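Local coordinates for protein PT26-6P (Thermococcus sp., PDB 2WB7) that is of unknown function but is encoded by a mobile extrachromosomal element of a euryarchaeon and joins immunoglobulin-like domains to a helical domain, at residues Glu305-Thr310 with Ala322-Gly327; Arg139-Thr144 with Leu356-Ala361; Met1-Asn6 with Tyr477-Lys482; Lys482-Ala487 with Leu519-Glu524. All blocks are in the same frame, centred on the assembly; numbering follows the deposited sequence.

Contact 1. Residues Glu305-Thr310 with Ala322-Gly327; sequences EYRFVT and ADTTTG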
# COMPACT_ATOMS: atom_id res chain seq x y z
N GLU A 305 -3.64 1.51 -17.16
CA GLU A 305 -5.12 1.52 -16.93
C GLU A 305 -5.66 1.36 -15.50
O GLU A 305 -5.20 0.50 -14.76
CB GLU A 305 -5.78 0.46 -17.80
CG GLU A 305 -7.27 0.51 -17.85
CD GLU A 305 -7.84 -0.52 -18.86
OE1 GLU A 305 -7.13 -1.52 -19.14
OE2 GLU A 305 -8.98 -0.35 -19.35
N TYR A 306 -6.66 2.17 -15.13
CA TYR A 306 -7.11 2.30 -13.74
C TYR A 306 -8.62 2.26 -13.58
O TYR A 306 -9.38 2.59 -14.49
CB TYR A 306 -6.63 3.62 -13.13
CG TYR A 306 -7.26 4.83 -13.77
CD1 TYR A 306 -8.47 5.33 -13.31
CD2 TYR A 306 -6.64 5.49 -14.86
CE1 TYR A 306 -9.08 6.42 -13.91
CE2 TYR A 306 -7.23 6.60 -15.47
CZ TYR A 306 -8.46 7.05 -14.98
OH TYR A 306 -9.08 8.13 -15.55
N ARG A 307 -9.05 1.87 -12.38
CA ARG A 307 -10.44 2.05 -11.95
C ARG A 307 -10.51 2.42 -10.47
O ARG A 307 -10.00 1.70 -9.62
CB ARG A 307 -11.24 0.77 -12.20
CG ARG A 307 -12.72 0.93 -12.02
CD ARG A 307 -13.48 -0.22 -12.63
NE ARG A 307 -14.75 0.27 -13.13
CZ ARG A 307 -15.10 0.28 -14.41
NH1 ARG A 307 -14.30 -0.22 -15.33
NH2 ARG A 307 -16.29 0.78 -14.75
N PHE A 308 -11.13 3.54 -10.16
CA PHE A 308 -11.38 3.90 -8.76
C PHE A 308 -12.86 3.76 -8.53
O PHE A 308 -13.65 4.21 -9.37
CB PHE A 308 -10.92 5.34 -8.49
CG PHE A 308 -9.45 5.54 -8.68
CD1 PHE A 308 -8.54 5.14 -7.70
CD2 PHE A 308 -8.96 6.05 -9.87
CE1 PHE A 308 -7.18 5.28 -7.89
CE2 PHE A 308 -7.59 6.19 -10.07
CZ PHE A 308 -6.71 5.80 -9.07
N VAL A 309 -13.24 3.11 -7.43
CA VAL A 309 -14.64 2.84 -7.15
C VAL A 309 -15.00 3.06 -5.69
O VAL A 309 -14.13 3.19 -4.84
CB VAL A 309 -15.05 1.36 -7.51
CG1 VAL A 309 -14.62 1.03 -8.95
CG2 VAL A 309 -14.46 0.38 -6.51
N THR A 310 -16.30 3.14 -5.41
CA THR A 310 -16.79 2.89 -4.07
C THR A 310 -17.61 1.63 -4.23
O THR A 310 -18.20 1.39 -5.30
CB THR A 310 -17.70 4.01 -3.52
OG1 THR A 310 -18.78 4.28 -4.43
CG2 THR A 310 -16.92 5.26 -3.30
N ALA A 322 -20.66 0.85 -6.82
CA ALA A 322 -21.38 2.11 -6.77
C ALA A 322 -20.69 3.10 -7.70
O ALA A 322 -20.41 2.78 -8.85
CB ALA A 322 -21.41 2.64 -5.36
N ASP A 323 -20.39 4.29 -7.20
CA ASP A 323 -19.67 5.31 -7.96
C ASP A 323 -18.28 4.84 -8.46
O ASP A 323 -17.57 4.12 -7.76
CB ASP A 323 -19.56 6.57 -7.10
CG ASP A 323 -20.92 7.02 -6.54
OD1 ASP A 323 -21.97 6.77 -7.17
OD2 ASP A 323 -20.94 7.65 -5.46
N THR A 324 -17.91 5.22 -9.68
CA THR A 324 -16.67 4.71 -10.31
C THR A 324 -16.09 5.67 -11.34
O THR A 324 -16.84 6.34 -12.06
CB THR A 324 -16.88 3.36 -11.01
OG1 THR A 324 -15.68 3.00 -11.70
CG2 THR A 324 -18.00 3.45 -12.01
N THR A 325 -14.77 5.72 -11.41
CA THR A 325 -14.09 6.45 -12.47
C THR A 325 -13.06 5.53 -13.12
O THR A 325 -12.40 4.76 -12.42
CB THR A 325 -13.44 7.76 -11.97
OG1 THR A 325 -12.88 8.46 -13.08
CG2 THR A 325 -12.35 7.49 -11.00
N THR A 326 -12.95 5.56 -14.45
CA THR A 326 -12.05 4.64 -15.11
C THR A 326 -11.47 5.18 -16.42
O THR A 326 -12.15 5.88 -17.18
CB THR A 326 -12.75 3.27 -15.36
OG1 THR A 326 -11.78 2.25 -15.59
CG2 THR A 326 -13.72 3.34 -16.53
N GLY A 327 -10.20 4.85 -16.68
CA GLY A 327 -9.57 5.22 -17.94
C GLY A 327 -8.13 4.76 -18.13
O GLY A 327 -7.71 3.75 -17.54
O HOH W 1 -20.63 5.92 -3.56
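Strands 301-314 and 319-331 form a beta hairpin at one margin of the eight-stranded antiparallel sheet of the second immunoglobulin-like domain. Segments 305-310 and 324-327 run 178° apart, with Y306/G327 and F308/T325 as hydrogen-bonded pairs and R307/T326 and V309/T324 as non-hydrogen-bonded ones. On the face carrying Y306 and F308, the Y306 CG sits between backbone N and carbonyl carbon (chi1 66°), which folds the ring across the strand onto G327. The CA of G327 lies over the ring face, 4.0 Å from the Y306 ring centroid, in a CH-pi contact. An alanine here removes the ring from G327 and F338 and would probably loosen the packing of this edge strand on that face. F308 lies alongside T325; T325 CG2 stands at the edge of its ring, 3.6 Å from F308 CB, and the ring stacks on F286. On the opposite face, R307 runs obliquely across T324 and T326. One face of its guanidinium meets the T326 CG2 methyl, NE makes a weak 3.2 Å bond to T324 OG1, and NH1 reaches the I142 carbonyl of helix 135-144. T326 OG1, anti to its own backbone N, donates to Y306 O at 2.7 Å in the carbonyl plane. That oxygen also accepts G327 N, from above the plane, so two donors grip it. Further on, A322 N bonds to T310 O at 2.9 Å. D323 OD2 accepts H343 N and also a water, which lies 2.6 Å from D323 OD2 and 2.6 Å from T310 OG1.

Contact 2. Residues Arg139-Thr144 with Leu356-Ala361; sequences RDAIVT and LGLVYA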
# COMPACT_ATOMS: atom_id res chain seq x y z
N ARG A 139 -7.03 -7.25 -13.64
CA ARG A 139 -7.21 -6.65 -14.96
C ARG A 139 -8.68 -6.67 -15.39
O ARG A 139 -9.18 -5.68 -15.89
CB ARG A 139 -6.32 -7.31 -16.01
CG ARG A 139 -6.20 -6.49 -17.26
CD ARG A 139 -6.03 -7.33 -18.50
NE ARG A 139 -6.85 -8.54 -18.46
CZ ARG A 139 -6.36 -9.78 -18.49
NH1 ARG A 139 -5.05 -9.97 -18.58
NH2 ARG A 139 -7.17 -10.83 -18.44
N ASP A 140 -9.36 -7.79 -15.19
CA ASP A 140 -10.78 -7.89 -15.54
C ASP A 140 -11.60 -6.92 -14.73
O ASP A 140 -12.44 -6.16 -15.26
CB ASP A 140 -11.29 -9.29 -15.25
CG ASP A 140 -10.54 -10.34 -16.03
OD1 ASP A 140 -9.88 -9.96 -17.02
OD2 ASP A 140 -10.62 -11.54 -15.65
N ALA A 141 -11.39 -6.99 -13.43
CA ALA A 141 -12.02 -6.12 -12.48
C ALA A 141 -11.90 -4.69 -12.97
O ALA A 141 -12.89 -3.96 -13.00
CB ALA A 141 -11.35 -6.29 -11.13
N ILE A 142 -10.70 -4.27 -13.37
CA ILE A 142 -10.52 -2.89 -13.80
C ILE A 142 -11.36 -2.59 -15.05
O ILE A 142 -11.95 -1.52 -15.18
CB ILE A 142 -9.04 -2.56 -14.04
CG1 ILE A 142 -8.31 -2.39 -12.72
CG2 ILE A 142 -8.89 -1.27 -14.86
CD1 ILE A 142 -6.81 -2.53 -12.85
N VAL A 143 -11.40 -3.53 -15.97
CA VAL A 143 -12.08 -3.29 -17.23
C VAL A 143 -13.60 -3.31 -17.08
O VAL A 143 -14.28 -2.37 -17.49
CB VAL A 143 -11.70 -4.35 -18.28
CG1 VAL A 143 -12.61 -4.24 -19.48
CG2 VAL A 143 -10.23 -4.22 -18.68
N THR A 144 -14.12 -4.38 -16.49
CA THR A 144 -15.55 -4.56 -16.38
C THR A 144 -16.13 -3.84 -15.16
O THR A 144 -17.30 -3.46 -15.15
CB THR A 144 -15.92 -6.04 -16.27
OG1 THR A 144 -15.61 -6.50 -14.95
CG2 THR A 144 -15.13 -6.85 -17.26
N LEU A 356 -12.03 1.79 -3.17
CA LEU A 356 -10.92 0.99 -3.68
C LEU A 356 -10.37 1.58 -4.97
O LEU A 356 -11.10 2.16 -5.77
CB LEU A 356 -11.38 -0.44 -3.94
CG LEU A 356 -10.34 -1.46 -4.39
CD1 LEU A 356 -9.52 -1.94 -3.23
CD2 LEU A 356 -11.04 -2.64 -5.03
N GLY A 357 -9.06 1.43 -5.16
CA GLY A 357 -8.42 1.82 -6.40
C GLY A 357 -7.63 0.65 -6.96
O GLY A 357 -6.82 0.04 -6.25
N LEU A 358 -7.88 0.34 -8.22
CA LEU A 358 -7.14 -0.68 -8.93
C LEU A 358 -6.43 -0.08 -10.15
O LEU A 358 -7.04 0.61 -10.96
CB LEU A 358 -8.09 -1.79 -9.37
CG LEU A 358 -8.96 -2.46 -8.30
CD1 LEU A 358 -9.79 -3.54 -8.94
CD2 LEU A 358 -8.13 -3.06 -7.19
N VAL A 359 -5.13 -0.36 -10.26
CA VAL A 359 -4.35 0.01 -11.43
C VAL A 359 -3.62 -1.20 -12.01
O VAL A 359 -3.14 -2.08 -11.29
CB VAL A 359 -3.31 1.08 -11.10
CG1 VAL A 359 -2.71 1.64 -12.38
CG2 VAL A 359 -3.96 2.18 -10.30
N TYR A 360 -3.56 -1.22 -13.33
CA TYR A 360 -2.95 -2.31 -14.08
C TYR A 360 -2.05 -1.67 -15.12
O TYR A 360 -2.50 -0.84 -15.90
CB TYR A 360 -4.05 -3.11 -14.76
CG TYR A 360 -3.58 -4.23 -15.65
CD1 TYR A 360 -3.29 -5.48 -15.12
CD2 TYR A 360 -3.46 -4.05 -17.01
CE1 TYR A 360 -2.87 -6.53 -15.93
CE2 TYR A 360 -3.05 -5.09 -17.85
CZ TYR A 360 -2.75 -6.32 -17.30
OH TYR A 360 -2.35 -7.35 -18.13
N ALA A 361 -0.77 -2.04 -15.12
CA ALA A 361 0.16 -1.49 -16.12
C ALA A 361 1.18 -2.51 -16.61
O ALA A 361 1.21 -3.65 -16.15
CB ALA A 361 0.84 -0.23 -15.59
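The carbonyl oxygen D140 O is held by two donors from one residue: T144 N at 2.7 Å, the helical bond, and T144 OG1 at 3.2 Å, which comes from 52° above the carbonyl plane. Next to it, R139 NH2 makes a salt bridge to the syn lone pair of D140 OD1. This bridge ties down the far end of the arginine while its aliphatic part serves the contact. R139 CG, anti to the backbone N, stands over the centre of the Y360 ring, 3.4 Å from its centroid and 8° off the normal. The guanidinium plane is turned 79° from the ring, with Y360 OH at its edge; that hydroxyl bonds to Y362 OH. The arrangement is a helix from the first immunoglobulin-like domain, 135-144, laid across a sheet of the second at strand 350-364; the axes of 139-144 and 356-361 pass 8.2 Å apart. I142 reaches down between L358 and Y360: its CG1 lies 3.4 Å from L358 CB, crossing obliquely, and its CD1 touches Y360 CB, the two side chains crossing at about a right angle. A141 CB meets the L358 CD1 methyl at 3.8 Å. L151 of helix 149-157 packs against A141 from outside the pair.

Contact 3. Residues Met1-Asn6 with Tyr477-Lys482; sequences MNATIN and YLNAAK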
# COMPACT_ATOMS: atom_id res chain seq x y z
N MSE A 1 -9.20 28.80 17.73
CA MSE A 1 -10.52 28.68 18.40
C MSE A 1 -10.54 27.53 19.42
O MSE A 1 -9.50 27.13 19.94
CB MSE A 1 -11.64 28.53 17.36
CG MSE A 1 -12.29 29.86 16.91
SE MSE A 1 -11.15 31.16 15.94
CE MSE A 1 -10.83 30.23 14.24
N ASN A 2 -11.72 26.97 19.69
CA ASN A 2 -11.93 26.13 20.87
C ASN A 2 -11.92 24.60 20.67
O ASN A 2 -11.93 24.09 19.56
CB ASN A 2 -13.26 26.51 21.51
CG ASN A 2 -14.43 26.15 20.63
OD1 ASN A 2 -14.86 24.99 20.59
ND2 ASN A 2 -14.92 27.12 19.87
N ALA A 3 -11.93 23.88 21.79
CA ALA A 3 -12.01 22.44 21.77
C ALA A 3 -13.45 22.02 21.93
O ALA A 3 -13.91 21.03 21.36
CB ALA A 3 -11.19 21.86 22.92
N THR A 4 -14.19 22.78 22.71
CA THR A 4 -15.45 22.31 23.20
C THR A 4 -16.58 22.43 22.18
O THR A 4 -17.38 21.51 22.01
CB THR A 4 -15.75 22.98 24.54
OG1 THR A 4 -16.98 22.48 25.07
CG2 THR A 4 -15.82 24.52 24.37
N ILE A 5 -16.64 23.55 21.47
CA ILE A 5 -17.67 23.71 20.44
C ILE A 5 -17.24 23.22 19.06
O ILE A 5 -18.02 22.58 18.35
CB ILE A 5 -18.12 25.18 20.34
CG1 ILE A 5 -18.72 25.61 21.67
CG2 ILE A 5 -19.10 25.38 19.18
CD1 ILE A 5 -19.25 27.00 21.64
N ASN A 6 -15.99 23.50 18.69
CA ASN A 6 -15.44 23.19 17.37
C ASN A 6 -14.67 21.88 17.29
O ASN A 6 -14.45 21.35 16.21
CB ASN A 6 -14.51 24.30 16.92
CG ASN A 6 -15.26 25.41 16.23
OD1 ASN A 6 -16.28 25.91 16.73
ND2 ASN A 6 -14.76 25.81 15.06
N TYR A 477 -15.41 19.18 31.38
CA TYR A 477 -16.37 18.10 31.51
C TYR A 477 -17.34 18.02 30.33
O TYR A 477 -17.73 16.92 29.91
CB TYR A 477 -17.15 18.24 32.82
CG TYR A 477 -16.51 17.54 34.00
CD1 TYR A 477 -16.40 16.15 34.03
CD2 TYR A 477 -16.05 18.26 35.10
CE1 TYR A 477 -15.84 15.50 35.11
CE2 TYR A 477 -15.50 17.62 36.19
CZ TYR A 477 -15.40 16.24 36.19
OH TYR A 477 -14.84 15.58 37.27
N LEU A 478 -17.74 19.18 29.80
CA LEU A 478 -18.57 19.18 28.60
C LEU A 478 -17.80 18.54 27.45
O LEU A 478 -18.31 17.71 26.71
CB LEU A 478 -18.99 20.59 28.22
CG LEU A 478 -20.06 21.22 29.11
CD1 LEU A 478 -20.35 22.62 28.59
CD2 LEU A 478 -21.30 20.34 29.16
N ASN A 479 -16.53 18.91 27.33
CA ASN A 479 -15.71 18.36 26.28
C ASN A 479 -15.46 16.85 26.43
O ASN A 479 -15.55 16.10 25.45
CB ASN A 479 -14.41 19.13 26.15
CG ASN A 479 -13.74 18.86 24.84
OD1 ASN A 479 -12.62 18.36 24.80
ND2 ASN A 479 -14.44 19.14 23.75
N ALA A 480 -15.15 16.40 27.65
CA ALA A 480 -15.03 14.97 27.90
C ALA A 480 -16.33 14.31 27.51
O ALA A 480 -16.34 13.30 26.82
CB ALA A 480 -14.70 14.67 29.37
N ALA A 481 -17.43 14.88 27.95
CA ALA A 481 -18.73 14.31 27.65
C ALA A 481 -18.99 14.23 26.13
O ALA A 481 -19.56 13.26 25.63
CB ALA A 481 -19.82 15.10 28.36
N LYS A 482 -18.56 15.25 25.40
CA LYS A 482 -18.76 15.26 23.95
C LYS A 482 -18.00 14.14 23.22
O LYS A 482 -18.57 13.40 22.39
CB LYS A 482 -18.31 16.60 23.40
CG LYS A 482 -18.97 16.97 22.11
CD LYS A 482 -18.42 18.27 21.61
CE LYS A 482 -19.03 18.68 20.30
NZ LYS A 482 -18.17 19.78 19.74
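The flat carboxamide of N2 takes one donor in its plane and another from above it. N6 N lies on a lone pair of N2 OD1 at 2.7 Å, whereas I5 N approaches the same oxygen from 37° out of the plane. Two backbone N-H groups grip the oxygen, and residues 3-6 take helix-like angles without the regular bonds. The other flat group, the side chain of N479, rises from the helix with CG anti to its backbone N and ends beside the A3 carbonyl and the T4 backbone. The bend places the N-terminal tail against helix 471-499 of the helical domain, so the start of the chain packs onto a helix some 470 residues later. T4 crosses L478 obliquely, its OG1 4.2 Å from L478 CB, and also touches V396 and I400 of helix 393-404. K482 extends fully, anti at every torsion, so that NZ reaches the carbonyls of the bend. NZ bonds to T4 O at 3.0 Å, above the carbonyl plane, and weakly to I5 O at 3.1 Å. NZ also forms salt bridges with D7 and D393. An alanine in place of K482 would probably loosen the tail, since both carbonyls would lose this donor and both aspartates this counter-charge. Along the same lysine, CD passes 3.4 Å from T4 O.

Contact 4. Residues Lys482-Ala487 with Leu519-Glu524; sequences KKHEMA and LAKEYE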
# COMPACT_ATOMS: atom_id res chain seq x y z
N LYS A 482 -18.56 15.25 25.40
CA LYS A 482 -18.76 15.26 23.95
C LYS A 482 -18.00 14.14 23.22
O LYS A 482 -18.57 13.40 22.39
CB LYS A 482 -18.31 16.60 23.40
CG LYS A 482 -18.97 16.97 22.11
CD LYS A 482 -18.42 18.27 21.61
CE LYS A 482 -19.03 18.68 20.30
NZ LYS A 482 -18.17 19.78 19.74
N LYS A 483 -16.71 14.01 23.54
CA LYS A 483 -15.87 12.98 22.94
C LYS A 483 -16.29 11.58 23.36
O LYS A 483 -16.18 10.64 22.56
CB LYS A 483 -14.41 13.18 23.31
CG LYS A 483 -13.96 14.61 23.32
CD LYS A 483 -14.07 15.29 21.99
CE LYS A 483 -12.99 16.37 21.90
NZ LYS A 483 -13.51 17.69 21.45
N HIS A 484 -16.73 11.43 24.60
CA HIS A 484 -17.29 10.15 25.04
C HIS A 484 -18.49 9.79 24.18
O HIS A 484 -18.62 8.64 23.77
CB HIS A 484 -17.67 10.13 26.53
CG HIS A 484 -16.51 9.88 27.46
ND1 HIS A 484 -15.60 8.87 27.26
CD2 HIS A 484 -16.13 10.51 28.59
CE1 HIS A 484 -14.70 8.89 28.23
NE2 HIS A 484 -14.99 9.89 29.04
N GLU A 485 -19.37 10.75 23.89
CA GLU A 485 -20.51 10.43 23.03
C GLU A 485 -20.06 10.03 21.62
O GLU A 485 -20.66 9.15 21.00
CB GLU A 485 -21.53 11.56 22.93
CG GLU A 485 -22.84 11.05 22.35
CD GLU A 485 -23.69 12.10 21.62
OE1 GLU A 485 -23.38 13.30 21.71
OE2 GLU A 485 -24.69 11.69 20.96
N MSE A 486 -19.01 10.68 21.14
CA MSE A 486 -18.44 10.39 19.83
C MSE A 486 -17.86 8.98 19.78
O MSE A 486 -18.06 8.23 18.81
CB MSE A 486 -17.37 11.42 19.50
CG MSE A 486 -17.92 12.80 19.17
SE MSE A 486 -16.48 14.14 19.28
CE MSE A 486 -17.25 15.65 18.32
N ALA A 487 -17.15 8.62 20.86
CA ALA A 487 -16.59 7.29 21.04
C ALA A 487 -17.69 6.22 21.04
O ALA A 487 -17.63 5.24 20.31
CB ALA A 487 -15.83 7.25 22.32
N LEU A 519 -9.02 10.72 24.30
CA LEU A 519 -8.97 12.17 24.25
C LEU A 519 -9.87 12.70 25.36
O LEU A 519 -9.49 13.63 26.10
CB LEU A 519 -9.43 12.69 22.89
CG LEU A 519 -9.40 14.21 22.72
CD1 LEU A 519 -8.09 14.77 23.18
CD2 LEU A 519 -9.64 14.58 21.29
N ALA A 520 -11.05 12.09 25.50
CA ALA A 520 -11.97 12.47 26.57
C ALA A 520 -11.28 12.48 27.93
O ALA A 520 -11.37 13.45 28.68
CB ALA A 520 -13.19 11.57 26.60
N LYS A 521 -10.58 11.39 28.24
CA LYS A 521 -9.99 11.23 29.56
C LYS A 521 -8.90 12.26 29.84
O LYS A 521 -8.53 12.46 30.99
CB LYS A 521 -9.41 9.84 29.72
CG LYS A 521 -10.39 8.73 29.48
CD LYS A 521 -9.74 7.40 29.72
CE LYS A 521 -10.67 6.26 29.38
NZ LYS A 521 -11.86 6.24 30.29
N GLU A 522 -8.39 12.91 28.81
CA GLU A 522 -7.38 13.92 29.06
C GLU A 522 -7.98 15.12 29.75
O GLU A 522 -7.28 15.90 30.39
CB GLU A 522 -6.69 14.34 27.78
CG GLU A 522 -5.70 13.33 27.29
CD GLU A 522 -5.26 13.66 25.89
OE1 GLU A 522 -5.60 14.77 25.41
OE2 GLU A 522 -4.60 12.81 25.26
N TYR A 523 -9.30 15.25 29.64
CA TYR A 523 -10.01 16.37 30.24
C TYR A 523 -10.58 16.07 31.63
O TYR A 523 -10.92 16.99 32.37
CB TYR A 523 -11.10 16.82 29.28
CG TYR A 523 -10.49 17.36 28.03
CD1 TYR A 523 -10.03 18.67 27.98
CD2 TYR A 523 -10.31 16.55 26.92
CE1 TYR A 523 -9.45 19.18 26.85
CE2 TYR A 523 -9.73 17.06 25.78
CZ TYR A 523 -9.30 18.37 25.77
OH TYR A 523 -8.72 18.86 24.64
N GLU A 524 -10.68 14.80 31.99
CA GLU A 524 -11.20 14.42 33.29
C GLU A 524 -10.11 14.40 34.35
O GLU A 524 -8.98 14.02 34.06
CB GLU A 524 -11.87 13.07 33.20
CG GLU A 524 -13.00 13.05 32.22
CD GLU A 524 -13.38 11.64 31.83
OE1 GLU A 524 -12.63 10.71 32.20
OE2 GLU A 524 -14.43 11.48 31.15
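The close-fitting part of this contact centres on the imidazole of H484, held over one face and at its edge. A520 CB sits almost above the ring centre, 3.5 Å from the H484 centroid and 10° off the normal, a CH-pi contact. At the edge, tip to tip, H484 NE2 donates to E524 OE2 at 2.7 Å. E524 OE2 lies in the imidazole plane, but the carboxylate is turned 35° from it, and its oxygen is met from above its own plane. ND1 bonds to E454 of helix 442-465, so both ring nitrogens face carboxylates; this would probably favour a doubly protonated histidine. The two elements are helices 471-499 and 503-523, consecutive in the chain and running antiparallel as an alpha-helical hairpin; the axes of 482-487 and 519-523 pass 8.9 Å apart at a crossing angle of -158°. K483 belongs to the packed side as well. Its CB rests on A520 CB at 3.9 Å, then the chain bends at chi2 and chi4 so that CE passes L519 CD2 at 3.8 Å, and its ammonium group leaves the interface for salt bridges with D9 and D7. The loose, solvent side is that of K521, an exposed residue whose NZ comes near the imidazole plane at its edge but stays 5.0 Å from H484 NE2. Its positive charge would be expected to oppose protonation of the ring, though weakly at that separation.

How the contacts relate
Contacts 1 and 2 belong to the beta region and share a sheet: strands 301-314 and 350-364 are neighbours, and R307 N bonds to L358 O between them. Contact 1 is backbone-bonded pairing, partly buried, whereas contact 2 is a buried seam of aliphatic and CH-pi packing, with no polar bond between its segments. Contact 3 docks the N-terminal tail on the helical domain; contact 4 lies within it. Both are partly buried, use helix 471-499 and share K482, their centres 9 Å apart and about 39 and 38 Å from that of contact 1. Here polar side chains cross between the segments: a lysine meets carbonyls in contact 3, and a histidine pairs with a carboxylate in contact 4.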